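C protein alpha-antigen (Streptococcus agalactiae, PDB 1YWM) is a cell-wall-anchored surface antigen that may act in both virulence and immunity, represented here by its N-terminal domain, a beta sandwich followed by a three-helix bundle. Local coordinates at residues 54-59 with 65-70; 102-105 with 111-114; 131-136 with 180-185; 158-161 with 165-168. All coordinates share one frame; numbering follows the deposited sequence.

From the N terminus, contact 1 comes first: it closes a short loop that carries strand 59-61 and lays the 3-10 turn 55-58 against strand 66-73 of the beta sandwich. Contact 2 follows in series, closing the loop that enters strand 113-121; its centre lies about 13 Å from that of contact 1, and the two touch through Phe65 and His104. The chain then enters the three-helix bundle. Contact 3 joins the first and third helices, and contact 4, at the turn between the second and third, falls within the span that contact 3 encloses. Contacts 2 and 3 are the most distant pair, with centres about 51 Å apart.

Contact 1 (54-59 with 65-70); sequences DPLQLI and FTAKYV
Tyr69 lays its ring against Pro55, and the contact can be followed outward from its CB. That carbon leads to CG, which sits between the backbone N and the carbonyl carbon (chi1 64°), a rotation that carries the ring across to the 3-10 turn 55-58. CG, the first ring atom, already lies near Pro55 CB; CD1 beyond it is 3.6 Å from Pro55 CB and has Leu56 CD2 at 4.0 Å, the latter near the ring plane, at its edge. Farther out, Tyr69 CE1 meets Pro55 CD at 3.6 Å. Pro55 CG stands 3.6 Å from the ring centroid and only 12° off the normal, which defines a CH-pi contact over the face. The hydroxyl at the tip turns to another partner, bonding to the backbone N of Val81.

In the fold, this places the turn leading into strand 59-61 over strand 66-73 of the six-stranded sheet of the beta sandwich. The turn opens with an Asx turn, in which Leu56 N donates to Asp54 OD2 at 2.9 Å, approaching from above the carboxylate plane. Two residues before the tyrosine on the strand, Ala67 points its methyl into the same interface. Its CB is 3.6 Å from Ile59 CD1, while Leu56 CD2 also comes within 3.6 Å of Ala67 O, lodging this branch between the alanine and the tyrosine ring.

Contact 2 (102-105 with 111-114); sequences LPHV and IDIV
His104 and Asp112 are joined twice, once through side chains and once through backbone. The imidazole donates from ND1 to Asp112 OD2 at 2.7 Å with an N-H...O angle of 156°. The acceptor lies in the ring plane, at its edge, and receives the proton on its anti lone pair, away from the other oxygen. Ring and carboxylate are nevertheless turned 58° against each other, so the two flat groups do not share a plane. Alongside, Asp112 N donates to His104 O at 2.8 Å, a nearly straight bond.

This backbone bond belongs to the single bridge that pairs Val105 with Ile111, whose CA atoms are 4.4 Å apart, and the side-chain bond adds to it. The two close off the end of the connection between strands 88-97 and 113-121, the central antiparallel pair of the larger sheet in this fibronectin-like beta sandwich. An apolar patch lies beside the polar pair: Ile111 CG2 meets Pro103 CB at 3.9 Å, while Ile111 CD1 reaches Val105 CG2 at 3.8 Å and also lies near Pro103.

The next shell fixes the carboxylate. Asp112 OD2 also accepts from the backbone N of Ala25, and OD1 bonds to the hydroxyl of Ser24, so this buried group is gripped at both oxygens. Its negative charge would be expected to favour a proton on ND1. On the histidine's side, the ring of Phe65 meets the imidazole with the planes about 50° apart.

Contact 3 (131-136 with 180-185); sequences EEVRTN and ELEKLL
Asn136 and Glu182 both carry CG anti to the backbone N (chi1 -175° for Asn136), and the glutamate chain stays extended beyond CG, so its carboxylate reaches across to the amide on the neighbouring helix. There Asn136 ND2 donates to Glu182 OE1 at 2.9 Å with an N-H...O angle of 162°. The acceptor lies close to the amide plane, but the donor comes to the carboxylate from above, 41° out of its plane; the two flat groups are steeply turned against each other.

Val133, one helical turn before Asn136, packs along the stem of the same glutamate. Its CG1 is 3.7 Å from Glu182 CB, while CG2 lies 3.6 Å from OE1, so one methyl covers the aliphatic part and the other reaches the acid. Leu185, at the end of a type I turn starting at Glu182, completes the contact by placing CD1 3.7 Å from Asn136 ND2. This joins helices 124-137 and 168-182, the first and third of the antiparallel three-helix bundle. Val150 of helix 144-163 touches both Val133 and Leu185, bringing the second helix to the apolar side.

The amide is held at both ends, since Asn136 OD1 accepts from Trp142 NE1, and this fixes its flip. With OE1 accepting the amide proton and OE2 in a long, weak ion pair with Lys129 NZ, the surroundings would favour a charged Glu182.

Contact 4 (158-161 with 165-168); sequences KTDI and PKTQ
Lys166 reaches back from the connection between the second and third helices of the antiparallel three-helix bundle to form a salt bridge with Asp160 on helix 144-163. The connection runs through Pro165, where the two segments come closest along the backbone, its CA 6.7 Å from that of Ile161.

Lys166 follows, with CB directed toward the helix. CG lies beside the backbone N, and the chain bends at chi2 (-67°) before running out extended to the ammonium group. With this bend the lower part of the side chain passes loosely by Ile161, whose CG2 is 4.4 Å from Lys166 CG, while the end arrives at the carboxylate about at a right angle to the aspartate side chain. Ile171 and Lys174 of helix 168-182 also touch Lys166, and both touch Ile161 as well.

Thr167 then takes the N-cap position of helix 168-182, its OG1 accepting from the backbone N of Asp170. Gln168 begins that helix and ties it toward the sandwich by accepting from Asp122 N through OE1.

At the bridge itself, the carboxylate is held unequally. OD1 also accepts from Asn164 ND2, and OD2 has a long, weak ion pair with Lys174 NZ. Lys166 NZ lies 2.7 Å from Asp160 OD1, on its syn side and 22° out of the carboxylate plane, with a weaker bond of 3.1 Å from NZ to Asp160 OD2.

Contact 1 (54-59 with 65-70)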
# COMPACT_ATOMS: atom_id res chain seq x y z
N ASP A 54 -11.21 2.21 -3.23
CA ASP A 54 -12.60 1.86 -3.05
C ASP A 54 -12.66 0.38 -2.72
O ASP A 54 -12.47 -0.46 -3.61
CB ASP A 54 -13.36 2.12 -4.35
CG ASP A 54 -14.81 1.67 -4.26
OD1 ASP A 54 -15.53 1.83 -5.26
OD2 ASP A 54 -15.29 1.11 -3.24
N PRO A 55 -12.88 0.04 -1.44
CA PRO A 55 -12.86 -1.38 -1.02
C PRO A 55 -13.85 -2.24 -1.80
O PRO A 55 -13.59 -3.45 -1.97
CB PRO A 55 -13.24 -1.32 0.46
CG PRO A 55 -12.78 0.07 0.90
CD PRO A 55 -13.14 0.96 -0.32
N LEU A 56 -14.94 -1.65 -2.28
CA LEU A 56 -15.91 -2.43 -3.08
C LEU A 56 -15.33 -2.95 -4.38
O LEU A 56 -15.82 -3.94 -4.94
CB LEU A 56 -17.20 -1.66 -3.33
CG LEU A 56 -18.09 -1.38 -2.10
CD1 LEU A 56 -19.39 -0.65 -2.49
CD2 LEU A 56 -18.39 -2.66 -1.31
N GLN A 57 -14.27 -2.30 -4.86
CA GLN A 57 -13.66 -2.76 -6.10
C GLN A 57 -12.77 -3.99 -5.87
O GLN A 57 -12.31 -4.60 -6.83
CB GLN A 57 -12.90 -1.61 -6.80
CG GLN A 57 -13.86 -0.54 -7.36
CD GLN A 57 -13.16 0.70 -7.90
OE1 GLN A 57 -11.94 0.72 -8.08
NE2 GLN A 57 -13.94 1.75 -8.16
N LEU A 58 -12.59 -4.39 -4.61
CA LEU A 58 -11.74 -5.54 -4.29
C LEU A 58 -12.52 -6.84 -4.27
O LEU A 58 -11.95 -7.91 -4.05
CB LEU A 58 -11.02 -5.32 -2.94
CG LEU A 58 -10.24 -3.99 -2.82
CD1 LEU A 58 -9.62 -3.85 -1.42
CD2 LEU A 58 -9.14 -3.95 -3.90
N ILE A 59 -13.82 -6.76 -4.52
CA ILE A 59 -14.62 -7.98 -4.58
C ILE A 59 -15.46 -8.06 -5.84
O ILE A 59 -15.74 -7.04 -6.47
CB ILE A 59 -15.53 -8.10 -3.36
CG1 ILE A 59 -16.41 -6.86 -3.21
CG2 ILE A 59 -14.70 -8.42 -2.11
CD1 ILE A 59 -17.79 -7.21 -2.77
N PHE A 65 -26.99 -9.08 -5.89
CA PHE A 65 -26.46 -8.87 -4.54
C PHE A 65 -25.64 -7.59 -4.44
O PHE A 65 -25.03 -7.16 -5.42
CB PHE A 65 -25.62 -10.08 -4.14
CG PHE A 65 -26.43 -11.32 -3.97
CD1 PHE A 65 -26.59 -12.22 -5.02
CD2 PHE A 65 -27.11 -11.55 -2.78
CE1 PHE A 65 -27.37 -13.36 -4.87
CE2 PHE A 65 -27.92 -12.71 -2.63
CZ PHE A 65 -28.03 -13.60 -3.67
N THR A 66 -25.66 -6.96 -3.27
CA THR A 66 -24.79 -5.81 -3.01
C THR A 66 -23.92 -6.09 -1.79
O THR A 66 -24.20 -7.00 -1.01
CB THR A 66 -25.60 -4.52 -2.80
OG1 THR A 66 -26.51 -4.70 -1.70
CG2 THR A 66 -26.51 -4.22 -4.03
N ALA A 67 -22.87 -5.28 -1.60
CA ALA A 67 -21.96 -5.46 -0.47
C ALA A 67 -21.77 -4.13 0.21
O ALA A 67 -21.81 -3.09 -0.45
CB ALA A 67 -20.61 -6.00 -0.97
N LYS A 68 -21.64 -4.15 1.53
CA LYS A 68 -21.26 -2.96 2.29
C LYS A 68 -20.05 -3.40 3.10
O LYS A 68 -20.07 -4.46 3.72
CB LYS A 68 -22.39 -2.46 3.20
CG LYS A 68 -21.91 -1.33 4.15
CD LYS A 68 -22.92 -0.23 4.50
CE LYS A 68 -22.21 1.13 4.70
NZ LYS A 68 -22.00 1.58 6.10
N TYR A 69 -18.97 -2.63 3.02
CA TYR A 69 -17.76 -3.02 3.76
C TYR A 69 -17.72 -2.44 5.16
O TYR A 69 -18.31 -1.40 5.43
CB TYR A 69 -16.49 -2.62 2.99
CG TYR A 69 -16.27 -1.15 2.78
CD1 TYR A 69 -16.59 -0.54 1.56
CD2 TYR A 69 -15.70 -0.37 3.78
CE1 TYR A 69 -16.34 0.84 1.35
CE2 TYR A 69 -15.46 0.98 3.60
CZ TYR A 69 -15.77 1.57 2.38
OH TYR A 69 -15.51 2.91 2.24
N VAL A 70 -17.01 -3.13 6.06
CA VAL A 70 -16.88 -2.63 7.42
C VAL A 70 -15.48 -3.00 7.81
O VAL A 70 -15.07 -4.16 7.65
CB VAL A 70 -17.85 -3.31 8.48
CG1 VAL A 70 -17.74 -2.52 9.82
CG2 VAL A 70 -19.26 -3.33 7.99

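Contact 2 (102-105 with 111-114)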
# COMPACT_ATOMS: atom_id res chain seq x y z
N LEU A 102 -31.82 -7.05 2.96
CA LEU A 102 -31.53 -7.90 4.11
C LEU A 102 -30.27 -8.77 3.79
O LEU A 102 -29.98 -9.03 2.61
CB LEU A 102 -32.74 -8.76 4.47
CG LEU A 102 -33.97 -7.97 5.01
CD1 LEU A 102 -35.20 -8.90 5.13
CD2 LEU A 102 -33.69 -7.26 6.33
N PRO A 103 -29.54 -9.21 4.81
CA PRO A 103 -28.41 -10.12 4.55
C PRO A 103 -28.84 -11.36 3.75
O PRO A 103 -29.92 -11.91 3.94
CB PRO A 103 -27.89 -10.51 5.97
CG PRO A 103 -28.40 -9.48 6.88
CD PRO A 103 -29.72 -8.94 6.25
N HIS A 104 -27.96 -11.76 2.83
CA HIS A 104 -28.05 -13.02 2.13
C HIS A 104 -27.73 -14.14 3.10
O HIS A 104 -26.72 -14.10 3.79
CB HIS A 104 -27.04 -13.01 0.99
CG HIS A 104 -26.95 -14.29 0.23
ND1 HIS A 104 -25.75 -14.78 -0.23
CD2 HIS A 104 -27.90 -15.16 -0.19
CE1 HIS A 104 -25.96 -15.92 -0.87
NE2 HIS A 104 -27.26 -16.17 -0.85
N VAL A 105 -28.59 -15.14 3.16
CA VAL A 105 -28.29 -16.37 3.91
C VAL A 105 -27.93 -17.41 2.88
O VAL A 105 -28.68 -17.61 1.89
CB VAL A 105 -29.48 -16.85 4.79
CG1 VAL A 105 -29.14 -18.15 5.55
CG2 VAL A 105 -29.80 -15.80 5.81
N ILE A 111 -25.17 -16.63 7.45
CA ILE A 111 -25.20 -15.28 6.86
C ILE A 111 -23.97 -15.15 5.99
O ILE A 111 -22.88 -15.58 6.40
CB ILE A 111 -25.19 -14.20 7.97
CG1 ILE A 111 -26.43 -14.31 8.89
CG2 ILE A 111 -25.10 -12.80 7.37
CD1 ILE A 111 -27.67 -13.78 8.25
N ASP A 112 -24.16 -14.60 4.79
CA ASP A 112 -23.09 -14.39 3.83
C ASP A 112 -22.24 -13.17 4.22
O ASP A 112 -22.64 -12.04 3.99
CB ASP A 112 -23.70 -14.17 2.46
CG ASP A 112 -22.72 -14.30 1.34
OD1 ASP A 112 -21.48 -14.38 1.60
OD2 ASP A 112 -23.11 -14.30 0.15
N ILE A 113 -21.09 -13.41 4.84
CA ILE A 113 -20.12 -12.34 5.02
C ILE A 113 -18.75 -12.82 4.51
O ILE A 113 -18.45 -14.02 4.54
CB ILE A 113 -20.02 -11.87 6.50
CG1 ILE A 113 -19.44 -12.94 7.43
CG2 ILE A 113 -21.39 -11.35 7.01
CD1 ILE A 113 -19.09 -12.37 8.86
N VAL A 114 -17.94 -11.89 4.02
CA VAL A 114 -16.62 -12.29 3.50
C VAL A 114 -15.60 -11.54 4.33
O VAL A 114 -15.53 -10.33 4.26
CB VAL A 114 -16.45 -11.97 2.02
CG1 VAL A 114 -15.02 -12.41 1.52
CG2 VAL A 114 -17.55 -12.66 1.18

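Contact 3 (131-136 with 180-185)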
# COMPACT_ATOMS: atom_id res chain seq x y z
N GLU A 131 11.42 11.95 -2.30
CA GLU A 131 11.44 13.19 -3.11
C GLU A 131 12.50 14.16 -2.61
O GLU A 131 13.13 14.86 -3.40
CB GLU A 131 10.05 13.89 -3.13
CG GLU A 131 8.99 13.12 -3.94
CD GLU A 131 9.48 12.68 -5.32
OE1 GLU A 131 9.39 11.46 -5.66
OE2 GLU A 131 9.98 13.57 -6.07
N GLU A 132 12.73 14.17 -1.30
CA GLU A 132 13.78 15.04 -0.73
C GLU A 132 15.18 14.62 -1.19
O GLU A 132 16.01 15.48 -1.56
CB GLU A 132 13.68 15.07 0.79
CG GLU A 132 12.36 15.69 1.26
CD GLU A 132 12.04 15.42 2.72
OE1 GLU A 132 11.05 15.99 3.21
OE2 GLU A 132 12.76 14.62 3.37
N VAL A 133 15.44 13.31 -1.21
CA VAL A 133 16.75 12.81 -1.67
C VAL A 133 16.88 13.03 -3.18
O VAL A 133 17.96 13.37 -3.67
CB VAL A 133 16.98 11.33 -1.28
CG1 VAL A 133 18.32 10.78 -1.85
CG2 VAL A 133 16.91 11.16 0.25
N ARG A 134 15.80 12.81 -3.92
CA ARG A 134 15.81 13.07 -5.35
C ARG A 134 16.20 14.53 -5.62
O ARG A 134 17.04 14.83 -6.50
CB ARG A 134 14.39 12.84 -5.91
CG ARG A 134 14.30 12.64 -7.39
CD ARG A 134 12.87 12.29 -7.90
NE ARG A 134 12.36 11.00 -7.41
CZ ARG A 134 12.70 9.80 -7.93
NH1 ARG A 134 12.19 8.65 -7.47
NH2 ARG A 134 13.55 9.77 -8.93
N THR A 135 15.58 15.45 -4.88
CA THR A 135 15.82 16.87 -5.09
C THR A 135 17.30 17.18 -4.78
O THR A 135 17.99 17.85 -5.54
CB THR A 135 14.89 17.71 -4.18
OG1 THR A 135 13.55 17.62 -4.68
CG2 THR A 135 15.20 19.20 -4.32
N ASN A 136 17.76 16.67 -3.66
CA ASN A 136 19.17 16.81 -3.28
C ASN A 136 20.10 16.24 -4.37
O ASN A 136 21.05 16.93 -4.81
CB ASN A 136 19.40 16.12 -1.94
CG ASN A 136 20.81 16.32 -1.41
OD1 ASN A 136 21.52 17.24 -1.83
ND2 ASN A 136 21.20 15.49 -0.47
N GLU A 180 20.40 5.78 3.64
CA GLU A 180 21.68 5.20 3.26
C GLU A 180 22.09 5.50 1.82
O GLU A 180 23.26 5.83 1.55
CB GLU A 180 21.72 3.68 3.53
CG GLU A 180 21.77 3.34 5.02
CD GLU A 180 23.01 3.94 5.70
OE1 GLU A 180 24.13 3.79 5.15
OE2 GLU A 180 22.86 4.58 6.77
N LEU A 181 21.15 5.37 0.88
CA LEU A 181 21.39 5.78 -0.51
C LEU A 181 21.89 7.23 -0.63
O LEU A 181 22.82 7.53 -1.40
CB LEU A 181 20.12 5.61 -1.39
CG LEU A 181 19.79 4.19 -1.88
CD1 LEU A 181 18.30 4.12 -2.34
CD2 LEU A 181 20.74 3.77 -3.00
N GLU A 182 21.27 8.12 0.12
CA GLU A 182 21.65 9.54 0.06
C GLU A 182 23.11 9.74 0.45
O GLU A 182 23.79 10.60 -0.09
CB GLU A 182 20.73 10.38 0.95
CG GLU A 182 20.99 11.89 0.82
CD GLU A 182 19.96 12.72 1.54
OE1 GLU A 182 19.43 13.69 0.94
OE2 GLU A 182 19.69 12.39 2.70
N LYS A 183 23.61 8.91 1.35
CA LYS A 183 25.03 8.98 1.73
C LYS A 183 26.00 8.58 0.63
O LYS A 183 27.20 8.85 0.75
CB LYS A 183 25.30 8.19 3.02
CG LYS A 183 24.49 8.62 4.22
CD LYS A 183 24.80 7.72 5.42
CE LYS A 183 23.89 7.99 6.62
NZ LYS A 183 24.17 6.92 7.67
N LEU A 184 25.49 8.03 -0.49
CA LEU A 184 26.36 7.70 -1.61
C LEU A 184 26.70 8.90 -2.50
O LEU A 184 27.53 8.77 -3.41
CB LEU A 184 25.76 6.56 -2.45
CG LEU A 184 25.58 5.22 -1.69
CD1 LEU A 184 24.91 4.18 -2.63
CD2 LEU A 184 26.88 4.66 -1.10
N LEU A 185 26.04 10.03 -2.30
CA LEU A 185 26.32 11.20 -3.13
C LEU A 185 27.76 11.65 -2.83
O LEU A 185 28.19 11.65 -1.67
CB LEU A 185 25.35 12.35 -2.83
CG LEU A 185 23.91 12.05 -3.26
CD1 LEU A 185 23.02 13.14 -2.66
CD2 LEU A 185 23.90 12.00 -4.82

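Contact 4 (158-161 with 165-168)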
# COMPACT_ATOMS: atom_id res chain seq x y z
N LYS A 158 10.75 3.19 -5.39
CA LYS A 158 9.48 3.82 -5.76
C LYS A 158 8.62 2.87 -6.61
O LYS A 158 7.42 2.75 -6.40
CB LYS A 158 9.74 5.16 -6.48
CG LYS A 158 8.51 5.80 -7.17
CD LYS A 158 7.78 6.75 -6.26
CE LYS A 158 6.88 7.80 -7.02
NZ LYS A 158 6.23 7.34 -8.30
N THR A 159 9.24 2.19 -7.56
CA THR A 159 8.51 1.19 -8.37
C THR A 159 7.87 0.10 -7.49
O THR A 159 6.71 -0.27 -7.68
CB THR A 159 9.48 0.59 -9.42
OG1 THR A 159 9.85 1.63 -10.33
CG2 THR A 159 8.77 -0.43 -10.31
N ASP A 160 8.63 -0.35 -6.51
CA ASP A 160 8.22 -1.39 -5.57
C ASP A 160 6.98 -0.96 -4.74
O ASP A 160 5.97 -1.66 -4.71
CB ASP A 160 9.42 -1.73 -4.70
CG ASP A 160 9.16 -2.88 -3.74
OD1 ASP A 160 8.24 -3.69 -3.96
OD2 ASP A 160 9.84 -3.05 -2.73
N ILE A 161 7.03 0.23 -4.14
CA ILE A 161 5.91 0.68 -3.33
C ILE A 161 4.72 1.10 -4.18
O ILE A 161 3.59 1.08 -3.70
CB ILE A 161 6.31 1.74 -2.28
CG1 ILE A 161 6.80 3.05 -2.94
CG2 ILE A 161 7.33 1.14 -1.24
CD1 ILE A 161 7.05 4.20 -1.92
N PRO A 165 2.12 -4.31 -2.24
CA PRO A 165 1.71 -3.99 -0.87
C PRO A 165 2.84 -4.28 0.11
O PRO A 165 3.62 -5.20 -0.12
CB PRO A 165 0.52 -4.94 -0.62
CG PRO A 165 0.77 -6.11 -1.54
CD PRO A 165 1.45 -5.53 -2.76
N LYS A 166 2.89 -3.53 1.20
CA LYS A 166 3.91 -3.70 2.22
C LYS A 166 3.31 -3.72 3.63
O LYS A 166 2.18 -3.28 3.83
CB LYS A 166 4.92 -2.55 2.12
CG LYS A 166 5.56 -2.37 0.73
CD LYS A 166 6.47 -3.57 0.39
CE LYS A 166 6.86 -3.59 -1.08
NZ LYS A 166 7.61 -4.82 -1.55
N THR A 167 4.07 -4.20 4.61
CA THR A 167 3.78 -3.84 6.01
C THR A 167 4.47 -2.53 6.38
O THR A 167 5.44 -2.11 5.70
CB THR A 167 4.31 -4.91 6.96
OG1 THR A 167 5.73 -4.99 6.79
CG2 THR A 167 3.79 -6.28 6.60
N GLN A 168 4.01 -1.90 7.46
CA GLN A 168 4.70 -0.69 7.96
C GLN A 168 6.17 -0.92 8.37
O GLN A 168 7.03 -0.03 8.22
CB GLN A 168 3.93 -0.11 9.14
CG GLN A 168 4.27 1.32 9.44
CD GLN A 168 3.92 2.27 8.28
OE1 GLN A 168 2.91 2.09 7.62
NE2 GLN A 168 4.76 3.27 8.05